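Local coordinates for protein prephenate dehydrogenase (Corynebacterium glutamicum ATCC 13032, PDB 3KTD) that probably oxidises prephenate with NAD+ or NADP+ as acceptor, a step of tyrosine biosynthesis, at residues L16-G21 and W134-D139; R25-A30 and A175-A180; A92-F97 and Q117-G122; V183-G188 and H330-G335; T207-G212 and G225-S230. All coordinates share one frame; numbering follows the deposited sequence.

Contact 1 (L16-G21 and W134-D139)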
# COMPACT_ATOMS: atom_id res chain seq x y z
N LEU A 16 -10.69 25.55 -9.07
CA LEU A 16 -10.03 25.79 -7.79
C LEU A 16 -10.36 24.74 -6.75
O LEU A 16 -10.90 25.05 -5.69
CB LEU A 16 -10.37 27.20 -7.28
CG LEU A 16 -9.81 28.32 -8.15
CD1 LEU A 16 -10.30 29.70 -7.72
CD2 LEU A 16 -8.28 28.25 -8.15
N GLY A 17 -10.02 23.49 -7.07
CA GLY A 17 -10.17 22.36 -6.14
C GLY A 17 -8.84 22.02 -5.47
O GLY A 17 -7.98 22.89 -5.31
N LEU A 18 -8.66 20.76 -5.09
CA LEU A 18 -7.43 20.32 -4.45
C LEU A 18 -6.18 20.88 -5.14
O LEU A 18 -5.34 21.50 -4.49
CB LEU A 18 -7.33 18.80 -4.45
CG LEU A 18 -6.07 18.26 -3.77
CD1 LEU A 18 -6.12 18.52 -2.27
CD2 LEU A 18 -5.91 16.78 -4.07
N ILE A 19 -6.07 20.64 -6.44
CA ILE A 19 -4.88 21.06 -7.20
C ILE A 19 -4.87 22.56 -7.46
O ILE A 19 -3.94 23.25 -7.07
CB ILE A 19 -4.76 20.35 -8.56
CG1 ILE A 19 -4.76 18.83 -8.40
CG2 ILE A 19 -3.48 20.78 -9.24
CD1 ILE A 19 -3.62 18.31 -7.59
N GLY A 20 -5.90 23.06 -8.13
CA GLY A 20 -5.99 24.47 -8.51
C GLY A 20 -5.98 25.42 -7.33
O GLY A 20 -5.27 26.42 -7.33
N GLY A 21 -6.77 25.08 -6.31
CA GLY A 21 -6.87 25.90 -5.11
C GLY A 21 -5.54 25.97 -4.38
O GLY A 21 -5.08 27.06 -4.01
N TRP A 134 -13.17 23.53 -3.43
CA TRP A 134 -12.27 24.54 -2.81
C TRP A 134 -11.84 24.25 -1.37
O TRP A 134 -10.71 24.57 -1.00
CB TRP A 134 -12.89 25.95 -2.91
CG TRP A 134 -12.27 27.03 -2.07
CD1 TRP A 134 -12.87 27.67 -1.04
CD2 TRP A 134 -10.97 27.61 -2.20
NE1 TRP A 134 -12.03 28.63 -0.51
CE2 TRP A 134 -10.85 28.61 -1.20
CE3 TRP A 134 -9.88 27.40 -3.06
CZ2 TRP A 134 -9.70 29.38 -1.04
CZ3 TRP A 134 -8.73 28.17 -2.89
CH2 TRP A 134 -8.66 29.15 -1.89
N SER A 135 -12.71 23.64 -0.58
CA SER A 135 -12.37 23.31 0.81
C SER A 135 -11.23 22.30 0.88
O SER A 135 -10.61 22.14 1.92
CB SER A 135 -13.59 22.79 1.57
OG SER A 135 -14.02 21.52 1.10
N ALA A 136 -10.96 21.62 -0.23
CA ALA A 136 -9.86 20.65 -0.32
C ALA A 136 -8.48 21.30 -0.45
O ALA A 136 -7.47 20.62 -0.27
CB ALA A 136 -10.10 19.72 -1.50
N SER A 137 -8.43 22.59 -0.75
CA SER A 137 -7.16 23.28 -0.99
C SER A 137 -6.35 23.48 0.28
O SER A 137 -6.90 23.83 1.32
CB SER A 137 -7.41 24.63 -1.65
OG SER A 137 -8.06 25.53 -0.78
N MSE A 138 -5.03 23.31 0.17
CA MSE A 138 -4.13 23.47 1.31
C MSE A 138 -2.83 24.18 0.93
O MSE A 138 -2.64 24.56 -0.23
CB MSE A 138 -3.82 22.09 1.90
CG MSE A 138 -3.25 21.12 0.89
SE MSE A 138 -3.24 19.31 1.57
CE MSE A 138 -4.98 19.28 2.51
N ASP A 139 -1.96 24.37 1.92
CA ASP A 139 -0.66 25.00 1.70
C ASP A 139 0.44 23.95 1.57
O ASP A 139 0.37 22.88 2.16
CB ASP A 139 -0.33 25.94 2.86
CG ASP A 139 -1.22 27.17 2.89
OD1 ASP A 139 -1.39 27.76 3.97
OD2 ASP A 139 -1.74 27.56 1.84

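Contact 2 (R25-A30 and A175-A180)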
# COMPACT_ATOMS: atom_id res chain seq x y z
N ARG A 25 -3.19 29.19 -3.61
CA ARG A 25 -2.74 29.52 -2.26
C ARG A 25 -1.21 29.62 -2.18
O ARG A 25 -0.69 30.57 -1.59
CB ARG A 25 -3.23 28.49 -1.24
CG ARG A 25 -4.71 28.54 -0.90
CD ARG A 25 -5.04 27.41 0.08
NE ARG A 25 -6.42 27.40 0.57
CZ ARG A 25 -6.91 28.22 1.50
NH1 ARG A 25 -6.14 29.16 2.04
NH2 ARG A 25 -8.18 28.12 1.86
N ASP A 26 -0.51 28.65 -2.77
CA ASP A 26 0.96 28.64 -2.72
C ASP A 26 1.56 29.80 -3.53
O ASP A 26 2.56 30.39 -3.11
CB ASP A 26 1.53 27.30 -3.20
CG ASP A 26 1.43 26.19 -2.15
OD1 ASP A 26 1.30 26.50 -0.94
OD2 ASP A 26 1.49 25.00 -2.54
N LEU A 27 0.95 30.12 -4.67
CA LEU A 27 1.41 31.22 -5.50
C LEU A 27 1.19 32.55 -4.81
O LEU A 27 1.98 33.48 -4.97
CB LEU A 27 0.70 31.23 -6.85
CG LEU A 27 1.16 30.18 -7.87
CD1 LEU A 27 0.31 30.26 -9.12
CD2 LEU A 27 2.64 30.34 -8.21
N HIS A 28 0.10 32.63 -4.05
CA HIS A 28 -0.25 33.85 -3.31
C HIS A 28 0.72 34.02 -2.15
O HIS A 28 1.20 35.12 -1.90
CB HIS A 28 -1.69 33.76 -2.80
CG HIS A 28 -2.20 35.03 -2.20
ND1 HIS A 28 -2.60 36.11 -2.96
CD2 HIS A 28 -2.43 35.38 -0.91
CE1 HIS A 28 -3.03 37.07 -2.17
NE2 HIS A 28 -2.94 36.66 -0.92
N ALA A 29 1.00 32.91 -1.46
CA ALA A 29 1.97 32.88 -0.36
C ALA A 29 3.32 33.36 -0.87
O ALA A 29 3.91 34.29 -0.30
CB ALA A 29 2.07 31.46 0.24
N ALA A 30 3.79 32.76 -1.96
CA ALA A 30 5.04 33.15 -2.62
C ALA A 30 4.98 34.54 -3.26
O ALA A 30 5.95 34.96 -3.88
CB ALA A 30 5.45 32.10 -3.67
N ALA A 175 5.94 25.76 -11.41
CA ALA A 175 6.09 24.52 -10.65
C ALA A 175 7.21 24.62 -9.62
O ALA A 175 7.09 24.10 -8.51
CB ALA A 175 6.35 23.35 -11.59
N LEU A 176 8.31 25.29 -10.00
CA LEU A 176 9.43 25.46 -9.08
C LEU A 176 9.10 26.49 -7.98
O LEU A 176 9.51 26.32 -6.83
CB LEU A 176 10.71 25.86 -9.83
CG LEU A 176 11.34 24.86 -10.81
CD1 LEU A 176 12.45 25.58 -11.60
CD2 LEU A 176 11.88 23.61 -10.12
N ALA A 177 8.33 27.52 -8.34
CA ALA A 177 7.90 28.55 -7.38
C ALA A 177 7.12 28.00 -6.17
O ALA A 177 7.10 28.64 -5.10
CB ALA A 177 7.07 29.62 -8.08
N VAL A 178 6.48 26.83 -6.33
CA VAL A 178 5.72 26.18 -5.24
C VAL A 178 6.41 24.91 -4.68
O VAL A 178 5.75 23.93 -4.28
CB VAL A 178 4.25 25.87 -5.69
CG1 VAL A 178 3.56 27.14 -6.15
CG2 VAL A 178 4.22 24.82 -6.81
N GLY A 179 7.74 24.93 -4.68
CA GLY A 179 8.56 23.85 -4.12
C GLY A 179 8.55 22.50 -4.83
O GLY A 179 8.97 21.51 -4.25
N ALA A 180 8.09 22.44 -6.07
CA ALA A 180 8.05 21.16 -6.77
C ALA A 180 9.39 20.81 -7.40
O ALA A 180 10.28 21.64 -7.52
CB ALA A 180 6.97 21.15 -7.83

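Contact 3 (A92-F97 and Q117-G122)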
# COMPACT_ATOMS: atom_id res chain seq x y z
N ALA A 92 -9.45 33.27 -25.37
CA ALA A 92 -8.06 33.67 -25.15
C ALA A 92 -7.19 32.84 -26.09
O ALA A 92 -6.35 32.05 -25.65
CB ALA A 92 -7.66 33.45 -23.71
N PRO A 93 -7.37 33.03 -27.40
CA PRO A 93 -6.75 32.17 -28.39
C PRO A 93 -5.24 32.32 -28.51
O PRO A 93 -4.59 31.43 -29.06
CB PRO A 93 -7.42 32.59 -29.71
CG PRO A 93 -8.34 33.74 -29.38
CD PRO A 93 -7.97 34.22 -28.02
N ASN A 94 -4.69 33.42 -28.01
CA ASN A 94 -3.25 33.65 -28.08
C ASN A 94 -2.53 33.36 -26.76
O ASN A 94 -1.31 33.29 -26.73
CB ASN A 94 -2.95 35.08 -28.57
CG ASN A 94 -1.48 35.26 -28.99
OD1 ASN A 94 -0.88 34.38 -29.61
ND2 ASN A 94 -0.90 36.41 -28.64
N ASN A 95 -3.28 33.18 -25.68
CA ASN A 95 -2.66 32.89 -24.38
C ASN A 95 -2.00 31.52 -24.32
O ASN A 95 -2.47 30.57 -24.95
CB ASN A 95 -3.70 32.95 -23.26
CG ASN A 95 -4.25 34.31 -23.08
OD1 ASN A 95 -4.87 34.86 -23.99
ND2 ASN A 95 -4.03 34.90 -21.91
N GLY A 96 -0.91 31.42 -23.57
CA GLY A 96 -0.29 30.13 -23.28
C GLY A 96 -1.09 29.43 -22.19
O GLY A 96 -1.80 30.09 -21.43
N PHE A 97 -1.00 28.10 -22.12
CA PHE A 97 -1.76 27.37 -21.11
C PHE A 97 -1.25 25.95 -20.83
O PHE A 97 -0.65 25.31 -21.68
CB PHE A 97 -3.24 27.30 -21.51
CG PHE A 97 -3.48 26.52 -22.75
CD1 PHE A 97 -3.37 27.12 -24.00
CD2 PHE A 97 -3.82 25.16 -22.68
CE1 PHE A 97 -3.60 26.39 -25.17
CE2 PHE A 97 -4.04 24.42 -23.83
CZ PHE A 97 -3.93 25.03 -25.08
N GLN A 117 -1.57 23.47 -30.16
CA GLN A 117 -0.25 22.99 -29.73
C GLN A 117 0.84 24.07 -29.67
O GLN A 117 1.81 23.92 -28.95
CB GLN A 117 0.23 21.77 -30.53
CG GLN A 117 0.35 21.94 -32.03
CD GLN A 117 -0.94 21.63 -32.75
OE1 GLN A 117 -2.02 21.88 -32.24
NE2 GLN A 117 -0.82 21.09 -33.96
N HIS A 118 0.67 25.16 -30.41
CA HIS A 118 1.65 26.25 -30.36
C HIS A 118 1.55 27.07 -29.06
O HIS A 118 2.40 27.91 -28.81
CB HIS A 118 1.54 27.14 -31.61
CG HIS A 118 1.99 26.46 -32.88
ND1 HIS A 118 1.11 25.84 -33.74
CD2 HIS A 118 3.23 26.28 -33.40
CE1 HIS A 118 1.79 25.32 -34.76
NE2 HIS A 118 3.07 25.57 -34.57
N ARG A 119 0.53 26.83 -28.24
CA ARG A 119 0.35 27.58 -26.98
C ARG A 119 0.25 26.70 -25.71
O ARG A 119 -0.01 27.22 -24.63
CB ARG A 119 -0.91 28.44 -27.08
CG ARG A 119 -0.83 29.54 -28.12
CD ARG A 119 0.09 30.66 -27.66
NE ARG A 119 0.31 31.65 -28.71
CZ ARG A 119 1.35 31.66 -29.55
NH1 ARG A 119 2.32 30.75 -29.46
NH2 ARG A 119 1.43 32.61 -30.47
N TYR A 120 0.49 25.40 -25.84
CA TYR A 120 0.25 24.43 -24.77
C TYR A 120 1.50 23.81 -24.19
O TYR A 120 2.42 23.44 -24.92
CB TYR A 120 -0.63 23.30 -25.32
CG TYR A 120 -0.81 22.10 -24.41
CD1 TYR A 120 -1.46 22.22 -23.19
CD2 TYR A 120 -0.38 20.84 -24.80
CE1 TYR A 120 -1.65 21.12 -22.37
CE2 TYR A 120 -0.56 19.74 -23.99
CZ TYR A 120 -1.19 19.88 -22.78
OH TYR A 120 -1.36 18.78 -21.98
N VAL A 121 1.54 23.71 -22.87
CA VAL A 121 2.57 22.93 -22.21
C VAL A 121 1.91 21.99 -21.21
O VAL A 121 1.34 22.42 -20.21
CB VAL A 121 3.60 23.79 -21.52
CG1 VAL A 121 4.69 22.89 -20.90
CG2 VAL A 121 4.20 24.80 -22.52
N GLY A 122 1.96 20.70 -21.49
CA GLY A 122 1.39 19.71 -20.60
C GLY A 122 2.08 19.70 -19.26
O GLY A 122 3.29 19.92 -19.16

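Contact 4 (V183-G188 and H330-G335)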
# COMPACT_ATOMS: atom_id res chain seq x y z
N VAL A 183 10.15 17.41 -13.40
CA VAL A 183 10.70 16.32 -14.20
C VAL A 183 10.13 16.48 -15.60
O VAL A 183 8.92 16.47 -15.78
CB VAL A 183 10.27 14.95 -13.67
CG1 VAL A 183 10.76 13.85 -14.59
CG2 VAL A 183 10.78 14.75 -12.29
N PRO A 184 11.00 16.62 -16.61
CA PRO A 184 10.47 16.75 -17.95
C PRO A 184 10.19 15.38 -18.55
O PRO A 184 10.94 14.44 -18.31
CB PRO A 184 11.61 17.43 -18.69
CG PRO A 184 12.82 16.89 -18.03
CD PRO A 184 12.47 16.64 -16.60
N SER A 185 9.11 15.27 -19.33
CA SER A 185 8.79 14.03 -20.02
C SER A 185 7.90 14.27 -21.22
O SER A 185 7.06 15.14 -21.20
CB SER A 185 8.09 13.05 -19.07
OG SER A 185 7.66 11.88 -19.75
N ARG A 186 8.09 13.49 -22.28
CA ARG A 186 7.14 13.53 -23.40
C ARG A 186 5.93 12.71 -22.98
O ARG A 186 5.95 12.03 -21.94
CB ARG A 186 7.77 12.98 -24.67
CG ARG A 186 8.81 13.93 -25.25
CD ARG A 186 9.71 13.25 -26.26
NE ARG A 186 10.47 12.14 -25.68
CZ ARG A 186 11.42 11.47 -26.31
NH1 ARG A 186 11.78 11.79 -27.54
NH2 ARG A 186 12.04 10.48 -25.69
N VAL A 187 4.87 12.78 -23.78
CA VAL A 187 3.59 12.15 -23.42
C VAL A 187 3.61 10.61 -23.34
O VAL A 187 2.93 10.04 -22.49
CB VAL A 187 2.45 12.58 -24.36
CG1 VAL A 187 2.22 14.08 -24.24
CG2 VAL A 187 2.74 12.16 -25.79
N GLY A 188 4.36 9.95 -24.21
CA GLY A 188 4.41 8.49 -24.25
C GLY A 188 5.13 7.87 -23.07
O GLY A 188 4.60 6.98 -22.42
N HIS A 330 17.55 13.59 -21.93
CA HIS A 330 18.49 13.01 -20.99
C HIS A 330 17.86 12.98 -19.59
O HIS A 330 18.02 12.02 -18.85
CB HIS A 330 19.81 13.80 -21.02
CG HIS A 330 20.96 13.13 -20.32
ND1 HIS A 330 22.01 13.84 -19.77
CD2 HIS A 330 21.23 11.82 -20.08
CE1 HIS A 330 22.88 13.00 -19.24
NE2 HIS A 330 22.42 11.77 -19.41
N ALA A 331 17.10 14.02 -19.26
CA ALA A 331 16.41 14.09 -17.97
C ALA A 331 15.26 13.08 -17.91
O ALA A 331 15.00 12.48 -16.87
CB ALA A 331 15.89 15.48 -17.72
N GLU A 332 14.57 12.92 -19.04
CA GLU A 332 13.45 12.00 -19.17
C GLU A 332 13.88 10.56 -18.92
O GLU A 332 13.25 9.84 -18.15
CB GLU A 332 12.84 12.12 -20.57
CG GLU A 332 11.58 11.29 -20.82
CD GLU A 332 11.28 11.13 -22.31
OE1 GLU A 332 11.95 10.30 -22.96
OE2 GLU A 332 10.39 11.82 -22.83
N THR A 333 14.96 10.15 -19.58
CA THR A 333 15.49 8.80 -19.46
C THR A 333 15.92 8.48 -18.03
O THR A 333 15.76 7.36 -17.54
CB THR A 333 16.73 8.62 -20.36
OG1 THR A 333 16.45 9.13 -21.67
CG2 THR A 333 17.13 7.13 -20.44
N LEU A 334 16.47 9.50 -17.37
CA LEU A 334 17.00 9.36 -16.02
C LEU A 334 15.98 9.68 -14.93
O LEU A 334 16.21 9.39 -13.76
CB LEU A 334 18.22 10.26 -15.86
CG LEU A 334 19.47 9.91 -16.67
CD1 LEU A 334 20.53 10.98 -16.47
CD2 LEU A 334 20.00 8.54 -16.26
N GLY A 335 14.84 10.26 -15.30
CA GLY A 335 13.87 10.70 -14.30
C GLY A 335 14.46 11.85 -13.49
O GLY A 335 14.09 12.07 -12.34

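Contact 5 (T207-G212 and G225-S230)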
# COMPACT_ATOMS: atom_id res chain seq x y z
N THR A 207 -8.82 -4.82 -6.99
CA THR A 207 -8.83 -6.27 -7.07
C THR A 207 -8.67 -6.90 -5.70
O THR A 207 -9.39 -7.84 -5.36
CB THR A 207 -7.70 -6.79 -7.97
OG1 THR A 207 -7.73 -6.11 -9.23
CG2 THR A 207 -7.85 -8.29 -8.20
N LEU A 208 -7.74 -6.37 -4.91
CA LEU A 208 -7.45 -6.90 -3.59
C LEU A 208 -8.63 -6.70 -2.66
O LEU A 208 -8.95 -7.58 -1.86
CB LEU A 208 -6.20 -6.22 -3.01
CG LEU A 208 -5.81 -6.66 -1.59
CD1 LEU A 208 -5.48 -8.15 -1.55
CD2 LEU A 208 -4.65 -5.82 -1.04
N ALA A 209 -9.28 -5.54 -2.75
CA ALA A 209 -10.42 -5.27 -1.87
C ALA A 209 -11.55 -6.26 -2.11
O ALA A 209 -12.21 -6.70 -1.16
CB ALA A 209 -10.91 -3.85 -2.03
N ILE A 210 -11.77 -6.61 -3.38
CA ILE A 210 -12.83 -7.54 -3.75
C ILE A 210 -12.51 -8.94 -3.23
O ILE A 210 -13.36 -9.57 -2.57
CB ILE A 210 -13.05 -7.58 -5.27
CG1 ILE A 210 -13.60 -6.25 -5.77
CG2 ILE A 210 -14.02 -8.71 -5.64
CD1 ILE A 210 -13.60 -6.13 -7.27
N VAL A 211 -11.30 -9.42 -3.51
CA VAL A 211 -10.88 -10.75 -3.06
C VAL A 211 -10.95 -10.88 -1.53
O VAL A 211 -11.29 -11.95 -1.00
CB VAL A 211 -9.48 -11.13 -3.57
CG1 VAL A 211 -9.05 -12.51 -3.03
CG2 VAL A 211 -9.44 -11.12 -5.10
N GLY A 212 -10.66 -9.80 -0.83
CA GLY A 212 -10.76 -9.77 0.63
C GLY A 212 -12.20 -9.77 1.09
O GLY A 212 -12.58 -10.54 1.98
N GLY A 225 -2.35 -4.28 8.76
CA GLY A 225 -1.67 -3.12 8.15
C GLY A 225 -1.33 -3.22 6.68
O GLY A 225 -1.47 -2.25 5.93
N SER A 226 -0.86 -4.40 6.26
CA SER A 226 -0.50 -4.58 4.86
C SER A 226 -1.74 -4.42 3.97
O SER A 226 -1.68 -3.77 2.93
CB SER A 226 0.18 -5.94 4.64
OG SER A 226 -0.68 -7.04 4.90
N TYR A 227 -2.86 -4.97 4.42
CA TYR A 227 -4.12 -4.89 3.67
C TYR A 227 -4.69 -3.48 3.64
O TYR A 227 -5.15 -3.02 2.61
CB TYR A 227 -5.15 -5.81 4.28
CG TYR A 227 -6.39 -5.98 3.46
CD1 TYR A 227 -6.41 -6.83 2.37
CD2 TYR A 227 -7.57 -5.31 3.80
CE1 TYR A 227 -7.56 -7.00 1.63
CE2 TYR A 227 -8.72 -5.47 3.06
CZ TYR A 227 -8.72 -6.32 1.98
OH TYR A 227 -9.88 -6.49 1.24
N ARG A 228 -4.69 -2.83 4.80
CA ARG A 228 -5.10 -1.43 4.89
C ARG A 228 -4.38 -0.61 3.85
O ARG A 228 -5.00 0.13 3.09
CB ARG A 228 -4.81 -0.85 6.27
CG ARG A 228 -5.91 -1.06 7.31
CD ARG A 228 -5.60 -0.27 8.59
NE ARG A 228 -6.78 -0.14 9.44
N ASP A 229 -3.06 -0.76 3.80
CA ASP A 229 -2.21 0.03 2.89
C ASP A 229 -2.43 -0.30 1.41
O ASP A 229 -2.52 0.60 0.57
CB ASP A 229 -0.73 -0.16 3.23
CG ASP A 229 -0.37 0.35 4.62
OD1 ASP A 229 -1.27 0.83 5.33
OD2 ASP A 229 0.83 0.27 4.99
N SER A 230 -2.50 -1.59 1.10
CA SER A 230 -2.65 -2.03 -0.28
C SER A 230 -4.04 -1.80 -0.85
O SER A 230 -4.19 -1.84 -2.06
CB SER A 230 -2.28 -3.51 -0.43
OG SER A 230 -0.88 -3.68 -0.31
O HOH W 1 -12.60 -5.39 1.55

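Contact 1 (L16-G21 and W134-D139)
The glycine-rich turn that follows the first strand of the Rossmann-type nucleotide-binding domain runs through Leu16-Gly21; Gly17 and Gly20 fit the GxGxxG pattern of such folds, and Gly17 is the N-cap of the helix beginning at Leu18. Against it lies Trp134-Asp139, a loop that opens with a 3-10 turn. No hydrogen bond crosses between the two segments; they meet by packing and a CA-H...O contact. The Trp134 side chain, its CG anti to the backbone N (chi1 166°), brings the six-membered part of the indole to Gly21, with CZ3 3.7 Å from Gly21 CA, which sits at the ring edge. Leu16 O lies in the ring plane at the same edge and also receives the CA-H...O contact from Trp134 CA at 3.2 Å. Leu18, CG likewise anti to its N (chi1 -179°), lays CD1 against Ala136 O at 3.2 Å, and its CB meets Ala136 CB. Ser137 CB lies 3.6 Å from Gly21 C, where glycine offers no side chain. Ser137 OG folds back over one face of the indole to donate to Trp134 O (2.8 Å), which also accepts from Ser137 N, and is hydrogen-bonded to Arg25 NE on helix 18-29. Trp134 packs on helix 41-49 and Phe52, and Met138 N bonds to Ser22 OG, holding the loop between strands 120-125 and 146-149 over the start of helix 18-29.

Contact 2 (R25-A30 and A175-A180)
Two helix ends of the Rossmann-type nucleotide-binding domain meet here: the C-terminal part of helix 18-29 and the close of helix 162-177. Apolar packing does the joining, and no hydrogen bond spans the two segments. Val178 is the centre of it. Its CG1, anti to the carbonyl carbon (chi1 -57°), points at helix 18-29 and lies 3.6 Å from Asp26 CB and 3.9 Å from Leu27 CD2. Val178 thus touches the methylene of the aspartate, while the carboxylate is engaged beyond the contact: Asp26 OD1 accepts from Gly140 N. Leu27 and Val178 cross obliquely, and the same leucine methyl, CD2, reaches Ala177 CB more distantly.

Backbone hydrogen bonds within the second segment form a Schellman motif that ends helix 162-177, with Gly179 at C-prime and a positive phi of 67°; Ala180 N bonds to Ala175 O, and Gly179 N to Leu176 O. Ala177 and Val178 face helix 18-29, and the chain goes on into strand 181-184. Val178 also packs against Trp147 of strand 146-149. The contact thins out at the last turn of the first segment, where Ala30 CB stands 4.1 Å from Ala177 O.

Contact 3 (A92-F97 and Q117-G122)
Arg119 grips Asn94 side-on, NE and NH2 both donating to the one oxygen OD1, at 3.1 Å from NE and 3.0 Å from NH2. These bonds lie beside the start of a beta-alpha-beta unit of the Rossmann-type domain, in which parallel strands 97-99 and 120-125 are linked through helix 105-113. OD1 lies near the guanidinium plane, but only NH2 approaches within the plane of the amide carbonyl; NE comes from above it. A bend at chi2 (-73°) brings the arginine back across the turn Ala92-Asn95, and its NH1 also donates to His118 O. Phe97 N donates to Arg119 O at 2.8 Å, nearly along the C=O axis, and Val121 N donates to Phe97 O at 3.0 Å, a straighter bond (165°).

The bridged pair, Phe97 and Tyr120, put their side chains on the same side of the sheet; these cross at about a right angle, with the ring planes 37° apart. Tyr120 CA sits over one face of the Phe97 ring, and Tyr120 CB makes an off-centre CH-pi contact with it. The phenol end of the tyrosine goes to Asp99 OD1. Phe97 CE2 and Tyr120 CD1 meet at 3.5 Å, the closest approach of the two rings.

Contact 4 (V183-G188 and H330-G335)
Strand 181-184, an edge strand, within this chain, of the large Rossmann-type sheet, passes into helix 187-214 through Ser185 and Arg186, and helix 324-334 packs against this junction. The tight part centres on a salt bridge between Arg186 and Glu332. The guanidinium grips the carboxylate side-on: NE donates to OE2 at 2.9 Å and NH2 to OE1 at 2.7 Å, each oxygen offering its syn lone pair. The anti lone pair of OE2 takes a third donor, Arg186 N, at 2.9 Å and 166°. Arg186 is the N-cap residue of helix 187-214, so the extended glutamate ties the amide and the side chain of one residue at once. The nearby helix start and the guanidinium would both be expected to favour the charged carboxylate. Equally close, Pro184 CG rests on Ala331 CB at 3.4 Å.

On the outer side of helix 324-334, His330 and Thr333 point away and are exposed. At its C-terminal end the fit slackens: Gly335, with positive phi, is the C-prime residue of the Schellman motif that ends the helix, its N bonding weakly to Glu332 O. Gly335 O accepts from Ser221 of the second subunit. Within the chain, Val183 CG2 stays 4.3 Å from Gly335 O.

Contact 5 (T207-G212 and G225-S230)
Tyr227 stretches its ring from helix 225-230 along the Leu208 side chain, the two sliding past each other in opposite directions. Both have CG anti to the backbone N, chi1 -170° for Tyr227 and 178° for Leu208, so each reaches out toward the other helix. Leu208 CG comes to 3.7 Å from Tyr227 CE1, and its CD2 methyl goes on to Ser230 CB, one helical turn beyond the tyrosine, at 3.4 Å. Leu208 therefore fits between Tyr227 and Ser230 and carries most of the apolar packing from its helix.

The phenol reaches the backbone of helix 187-214. Tyr227 OH lies 3.5 Å from Gly212 CA, where the absence of a side chain lets the hydroxyl come up to the helix. A water joins it to the Ala209 carbonyl: Tyr227 OH donates to the water at 3.0 Å, and the water donates to Ala209 O, also at 3.0 Å. The Ala209 carbonyl is thereby bound without a direct tyrosine bond.

The short helical segments run at 132° to each other with axes 10.3 Å apart, an oblique crossing, nearer antiparallel than parallel, in the helical dimerization domain. The second subunit is close by: its Tyr291 meets Tyr227 edge-to-face, and its Arg196 bonds to Val211 O. Within the chain, helix 216-222 lies between the two segments in sequence, and Thr231, just after helix 225-230, packs on Leu208 and Ala209 of helix 187-214.

From the N terminus, contact 1 opens at 16-21 and contact 2 at 25-30, both on helix 18-29. Contact 3 opens and closes inside both loops, pairing neighbouring strands of the large sheet. Contact 1 then closes at 134-139 and contact 2 at 175-180, so these two cross; they also touch in space, while contact 3 stays about 9 Å from contact 2 at the nearest atoms. The chain runs from helix 162-177 straight into strand 181-184, where contact 4 opens. Its long loop encloses contact 5, far out in the dimerization domain, and closes at 330-335, bringing the C-terminal helix back to the sheet edge. Contacts 4 and 5 share helix 187-214, and both meet the second subunit.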